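Side-chain contacts in beta chain (Acipenser stellatus, PDB 6IYI), which probably carries oxygen on its haem iron as the beta subunit of a tetrameric haemoglobin from a sturgeon: residues A121-P124 with D125-A128; K2-D5 with S6-F9. All coordinates share one frame; numbering follows the deposited sequence.

Contact 1 of 2, residues A121-P124 with D125-A128; sequences AYTP and DVHA
Asp125 turns back across the N-terminus of helix 124-142 to meet the hydroxyl of Thr123, the N-cap residue. Its CG lies between its own backbone N and carbonyl carbon (chi1 75°), a setting that brings OD1 round to Thr123 OG1, which donates to it over 2.5 Å, a length shorter than usual and to be read with caution. The same threonine oxygen then serves the next residue as acceptor: Val126 N gives it a capping bond of 3.2 Å, with the hydrogen somewhat off the line at 152°. Val126 also closes in with its side chain, CG2 lying 3.3 Å from Thr123 OG1 and CG1 reaching CD1 of Tyr122 at 4.0 Å. With His127 the helical bonding begins, its N pointing almost straight at Thr123 O over 2.8 Å. The imidazole stem covers the tyrosine: CB sits over one ring face of Tyr122, 3.9 Å from the ring centroid, in a CH-pi contact. The two rings themselves run nearly parallel, 24° between planes, but so offset that little of one lies over the other. Ala128 N closes the turn on Pro124 O, at 2.9 Å. Beyond this turn, Tyr122 OH is hydrogen-bonded to Ser111 of helix 101-118, and His127 ND1 to a basic side chain of a neighbouring subunit, which places this helix start at a subunit interface. The chemistry is that of an N-cap whose hydroxyl accepts from a first-turn amide while donating to a carboxylate, whose negative charge would probably suit the positive end of the helix dipole.

Contact 2 of 2, residues K2-D5 with S6-F9; sequences KWTD and SERF
Thr4 and Glu7 form a capping box at the N-terminus of helix 5-15, each side chain taking the other's backbone amide. Thr4 OG1 accepts from Glu7 N over 3.1 Å. In return Thr4 N gives a fairly straight bond (165°) to Glu7 OE1, 3.0 Å away, reaching it from above the carboxylate plane. Glu7 gets there with CG anti to its carbonyl carbon (chi1 -75°) and an extended chain beyond, which crosses the threonine side chain at about a right angle. OE1 has a second partner in Lys132, a salt bridge, and also lies 3.5 Å from CE3 of Trp3, whose indole stands at 81° to the carboxylate. With alanine in place of Glu7, Thr4 N and the Lys132 ammonium would probably lose this acceptor, and the flank of the indole would be less covered. Trp3 NE1 is satisfied by Met78 O. Further along, Arg8 N donates to Thr4 O and Phe9 N to Asp5 O, the first bonds of the helix backbone. The Arg8 guanidinium lays one face against Trp3 CB and forms a salt bridge with Asp79 through NH2, which also gives a weak bond to a water held by Trp3 N. Trp3 O is shared: Lys2 NZ approaches it from above the carbonyl plane, and a second water donates to it. That water links three groups, donating also to Asp5 OD1 at 2.9 Å and accepting, in the plane of the guanidinium, from Arg8 NE at 2.7 Å.

Contact 2 comes first along the chain, at the start of helix 5-15, and contact 1 far later, where the loop after helix 101-118 leads into helix 124-142. Their centres are nonetheless only about 13 Å apart, on the same side of the chain's centre; nearest atoms stay about 5 Å from each other without touching. Val126 at the start of helix 124-142 packs on Ala10, and Tyr122 in the loop before it on Leu14, both of helix 5-15, while Lys132 NZ of helix 124-142 hydrogen-bonds to Lys2 O. Two threonine-capped helix starts thus lie side by side in the globin fold, well away from the haem, with contact 1 facing a neighbouring subunit.

Contact 1 of 2, residues A121-P124 with D125-A128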
ATOM      1  N   ALA B 121     -27.250 -11.321   5.937  1.00 14.85           N
ATOM      2  CA  ALA B 121     -26.567 -12.578   6.172  1.00 14.11           C
ATOM      3  C   ALA B 121     -25.029 -12.492   6.166  1.00 13.07           C
ATOM      4  O   ALA B 121     -24.368 -13.376   6.698  1.00 12.14           O
ATOM      5  CB  ALA B 121     -27.044 -13.646   5.163  1.00 15.05           C
ATOM      6  N   TYR B 122     -24.464 -11.465   5.517  1.00 11.88           N
ATOM      7  CA  TYR B 122     -23.040 -11.199   5.582  1.00 10.97           C
ATOM      8  C   TYR B 122     -22.736 -10.451   6.900  1.00 10.61           C
ATOM      9  O   TYR B 122     -22.441  -9.292   6.895  1.00 10.77           O
ATOM     10  CB  TYR B 122     -22.629 -10.354   4.344  1.00  9.98           C
ATOM     11  CG  TYR B 122     -21.142 -10.402   3.975  1.00  8.80           C
ATOM     12  CD1 TYR B 122     -20.511 -11.592   3.713  1.00  8.41           C
ATOM     13  CD2 TYR B 122     -20.400  -9.224   3.857  1.00  8.52           C
ATOM     14  CE1 TYR B 122     -19.167 -11.647   3.311  1.00  7.88           C
ATOM     15  CE2 TYR B 122     -19.068  -9.246   3.487  1.00  7.98           C
ATOM     16  CZ  TYR B 122     -18.447 -10.460   3.194  1.00  7.76           C
ATOM     17  OH  TYR B 122     -17.140 -10.430   2.812  1.00  6.70           O
ATOM     18  N   THR B 123     -22.867 -11.147   8.008  1.00 11.32           N
ATOM     19  CA  THR B 123     -22.761 -10.596   9.337  1.00 12.29           C
ATOM     20  C   THR B 123     -21.304 -10.211   9.583  1.00 13.10           C
ATOM     21  O   THR B 123     -20.378 -10.755   8.952  1.00 14.29           O
ATOM     22  CB  THR B 123     -23.113 -11.657  10.435  1.00 12.62           C
ATOM     23  OG1 THR B 123     -22.308 -12.807  10.274  1.00 13.14           O
ATOM     24  CG2 THR B 123     -24.629 -12.124  10.435  1.00 12.66           C
ATOM     25  N   PRO B 124     -21.064  -9.374  10.576  1.00 13.15           N
ATOM     26  CA  PRO B 124     -19.655  -9.077  10.840  1.00 12.61           C
ATOM     27  C   PRO B 124     -18.702 -10.241  11.002  1.00 12.65           C
ATOM     28  O   PRO B 124     -17.555 -10.171  10.531  1.00 10.99           O
ATOM     29  CB  PRO B 124     -19.720  -8.240  12.088  1.00 12.33           C
ATOM     30  CG  PRO B 124     -21.104  -7.574  12.044  1.00 12.66           C
ATOM     31  CD  PRO B 124     -21.986  -8.626  11.468  1.00 12.89           C
ATOM     32  N   ASP B 125     -19.141 -11.313  11.676  1.00 14.26           N
ATOM     33  CA  ASP B 125     -18.326 -12.519  11.855  1.00 13.79           C
ATOM     34  C   ASP B 125     -18.122 -13.282  10.544  1.00 12.71           C
ATOM     35  O   ASP B 125     -17.072 -13.879  10.312  1.00 12.15           O
ATOM     36  CB  ASP B 125     -18.909 -13.438  12.981  1.00 16.87           C
ATOM     37  CG  ASP B 125     -20.165 -14.206  12.554  1.00 18.64           C
ATOM     38  OD1 ASP B 125     -21.222 -13.588  12.381  1.00 20.49           O
ATOM     39  OD2 ASP B 125     -20.078 -15.443  12.338  1.00 23.76           O
ATOM     40  N   VAL B 126     -19.151 -13.322   9.701  1.00 12.20           N
ATOM     41  CA  VAL B 126     -19.033 -14.061   8.434  1.00 11.24           C
ATOM     42  C   VAL B 126     -18.096 -13.224   7.521  1.00 10.43           C
ATOM     43  O   VAL B 126     -17.198 -13.798   6.853  1.00 10.08           O
ATOM     44  CB  VAL B 126     -20.414 -14.299   7.820  1.00 11.50           C
ATOM     45  CG1 VAL B 126     -20.301 -14.582   6.315  1.00 11.20           C
ATOM     46  CG2 VAL B 126     -21.178 -15.444   8.607  1.00 11.60           C
ATOM     47  N   HIS B 127     -18.307 -11.904   7.524  1.00  9.69           N
ATOM     48  CA  HIS B 127     -17.397 -10.912   6.792  1.00 10.63           C
ATOM     49  C   HIS B 127     -15.959 -11.094   7.267  1.00  9.87           C
ATOM     50  O   HIS B 127     -15.095 -11.270   6.470  1.00 10.44           O
ATOM     51  CB  HIS B 127     -18.007  -9.473   6.899  1.00 10.46           C
ATOM     52  CG  HIS B 127     -17.158  -8.340   6.402  1.00 10.53           C
ATOM     53  ND1 HIS B 127     -17.420  -7.035   6.760  1.00 10.28           N
ATOM     54  CD2 HIS B 127     -16.141  -8.291   5.531  1.00 10.70           C
ATOM     55  CE1 HIS B 127     -16.554  -6.233   6.174  1.00 11.53           C
ATOM     56  NE2 HIS B 127     -15.768  -6.968   5.409  1.00 11.72           N
ATOM     57  N   ALA B 128     -15.734 -11.217   8.557  1.00 10.31           N
ATOM     58  CA  ALA B 128     -14.384 -11.383   9.104  1.00 10.57           C
ATOM     59  C   ALA B 128     -13.742 -12.657   8.622  1.00 10.80           C
ATOM     60  O   ALA B 128     -12.542 -12.690   8.229  1.00  9.49           O
ATOM     61  CB  ALA B 128     -14.373 -11.322  10.646  1.00 10.96           C
TER

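Contact 2 of 2, residues K2-D5 with S6-F9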
ATOM      1  N   LYS B   2      -4.109 -21.301  10.486  1.00 33.21           N
ATOM      2  CA  LYS B   2      -4.955 -22.058  11.419  1.00 38.34           C
ATOM      3  C   LYS B   2      -6.399 -21.554  11.339  1.00 33.54           C
ATOM      4  O   LYS B   2      -6.624 -20.366  11.426  1.00 37.56           O
ATOM      5  CB  LYS B   2      -4.395 -21.834  12.835  1.00 40.45           C
ATOM      6  CG  LYS B   2      -4.634 -22.969  13.792  1.00 44.92           C
ATOM      7  CD  LYS B   2      -5.910 -22.739  14.575  1.00 47.96           C
ATOM      8  CE  LYS B   2      -6.514 -24.065  14.998  1.00 49.73           C
ATOM      9  NZ  LYS B   2      -7.917 -23.838  15.416  1.00 53.84           N
ATOM     10  N   TRP B   3      -7.381 -22.425  11.188  1.00 28.14           N
ATOM     11  CA  TRP B   3      -8.781 -21.960  11.067  1.00 25.35           C
ATOM     12  C   TRP B   3      -9.571 -22.398  12.241  1.00 25.18           C
ATOM     13  O   TRP B   3      -9.403 -23.541  12.644  1.00 26.27           O
ATOM     14  CB  TRP B   3      -9.407 -22.605   9.830  1.00 22.71           C
ATOM     15  CG  TRP B   3      -8.798 -22.131   8.521  1.00 22.88           C
ATOM     16  CD1 TRP B   3      -7.858 -22.762   7.762  1.00 22.17           C
ATOM     17  CD2 TRP B   3      -9.121 -20.917   7.841  1.00 19.63           C
ATOM     18  NE1 TRP B   3      -7.589 -22.021   6.640  1.00 22.58           N
ATOM     19  CE2 TRP B   3      -8.347 -20.878   6.669  1.00 20.68           C
ATOM     20  CE3 TRP B   3     -10.022 -19.879   8.101  1.00 19.82           C
ATOM     21  CZ2 TRP B   3      -8.423 -19.827   5.748  1.00 19.21           C
ATOM     22  CZ3 TRP B   3     -10.117 -18.838   7.182  1.00 20.64           C
ATOM     23  CH2 TRP B   3      -9.297 -18.811   6.033  1.00 19.35           C
ATOM     24  N   THR B   4     -10.473 -21.559  12.756  1.00 25.27           N
ATOM     25  CA  THR B   4     -11.465 -22.055  13.711  1.00 26.08           C
ATOM     26  C   THR B   4     -12.557 -22.777  12.959  1.00 28.91           C
ATOM     27  O   THR B   4     -12.774 -22.508  11.771  1.00 25.13           O
ATOM     28  CB  THR B   4     -12.114 -20.959  14.575  1.00 26.06           C
ATOM     29  OG1 THR B   4     -12.957 -20.091  13.788  1.00 24.26           O
ATOM     30  CG2 THR B   4     -11.056 -20.123  15.264  1.00 25.87           C
ATOM     31  N   ASP B   5     -13.276 -23.653  13.670  1.00 30.64           N
ATOM     32  CA  ASP B   5     -14.427 -24.372  13.108  1.00 32.25           C
ATOM     33  C   ASP B   5     -15.526 -23.415  12.654  1.00 31.39           C
ATOM     34  O   ASP B   5     -16.179 -23.676  11.629  1.00 31.35           O
ATOM     35  CB  ASP B   5     -15.057 -25.349  14.116  1.00 33.34           C
ATOM     36  CG  ASP B   5     -14.094 -26.433  14.583  1.00 35.25           C
ATOM     37  OD1 ASP B   5     -13.098 -26.738  13.894  1.00 34.73           O
ATOM     38  OD2 ASP B   5     -14.371 -26.987  15.662  1.00 37.81           O
ATOM     39  N   SER B   6     -15.777 -22.377  13.458  1.00 28.24           N
ATOM     40  CA  SER B   6     -16.710 -21.318  13.114  1.00 29.23           C
ATOM     41  C   SER B   6     -16.336 -20.582  11.775  1.00 28.60           C
ATOM     42  O   SER B   6     -17.218 -20.230  10.990  1.00 25.28           O
ATOM     43  CB  SER B   6     -16.810 -20.332  14.271  1.00 30.68           C
ATOM     44  OG  SER B   6     -17.852 -19.412  14.052  1.00 37.91           O
ATOM     45  N   GLU B   7     -15.036 -20.352  11.554  1.00 25.40           N
ATOM     46  CA  GLU B   7     -14.519 -19.732  10.311  1.00 24.19           C
ATOM     47  C   GLU B   7     -14.759 -20.664   9.115  1.00 23.36           C
ATOM     48  O   GLU B   7     -15.276 -20.254   8.064  1.00 21.97           O
ATOM     49  CB  GLU B   7     -13.012 -19.366  10.424  1.00 20.31           C
ATOM     50  CG  GLU B   7     -12.756 -18.124  11.289  1.00 21.88           C
ATOM     51  CD  GLU B   7     -11.287 -17.922  11.660  1.00 20.96           C
ATOM     52  OE1 GLU B   7     -10.442 -18.829  11.462  1.00 20.72           O
ATOM     53  OE2 GLU B   7     -10.948 -16.831  12.121  1.00 22.48           O
ATOM     54  N   ARG B   8     -14.342 -21.901   9.313  1.00 23.00           N
ATOM     55  CA  ARG B   8     -14.550 -22.984   8.390  1.00 23.96           C
ATOM     56  C   ARG B   8     -15.954 -23.098   7.883  1.00 23.24           C
ATOM     57  O   ARG B   8     -16.186 -23.182   6.676  1.00 20.84           O
ATOM     58  CB  ARG B   8     -14.167 -24.315   9.035  1.00 26.71           C
ATOM     59  CG  ARG B   8     -12.887 -24.857   8.468  1.00 27.61           C
ATOM     60  CD  ARG B   8     -12.627 -26.291   8.960  1.00 27.73           C
ATOM     61  NE  ARG B   8     -11.221 -26.302   9.384  1.00 27.66           N
ATOM     62  CZ  ARG B   8     -10.205 -26.349   8.542  1.00 27.38           C
ATOM     63  NH1 ARG B   8     -10.423 -26.475   7.217  1.00 27.42           N
ATOM     64  NH2 ARG B   8      -8.957 -26.304   9.019  1.00 30.26           N
ATOM     65  N   PHE B   9     -16.869 -23.141   8.831  1.00 22.81           N
ATOM     66  CA  PHE B   9     -18.276 -23.271   8.575  1.00 24.38           C
ATOM     67  C   PHE B   9     -18.860 -21.989   7.951  1.00 22.02           C
ATOM     68  O   PHE B   9     -19.742 -22.057   7.104  1.00 23.24           O
ATOM     69  CB  PHE B   9     -18.996 -23.538   9.910  1.00 27.60           C
ATOM     70  CG  PHE B   9     -20.488 -23.609   9.796  1.00 30.28           C
ATOM     71  CD1 PHE B   9     -21.101 -24.764   9.301  1.00 31.21           C
ATOM     72  CD2 PHE B   9     -21.271 -22.526  10.148  1.00 29.00           C
ATOM     73  CE1 PHE B   9     -22.474 -24.821   9.192  1.00 32.93           C
ATOM     74  CE2 PHE B   9     -22.628 -22.582  10.041  1.00 32.24           C
ATOM     75  CZ  PHE B   9     -23.245 -23.734   9.574  1.00 33.94           C
TER
HETATM   76  O   HOH W   1      -6.714 -25.342  10.858  1.00 36.23           O
HETATM   77  O   HOH W   2     -11.089 -25.761  12.054  1.00 44.85           O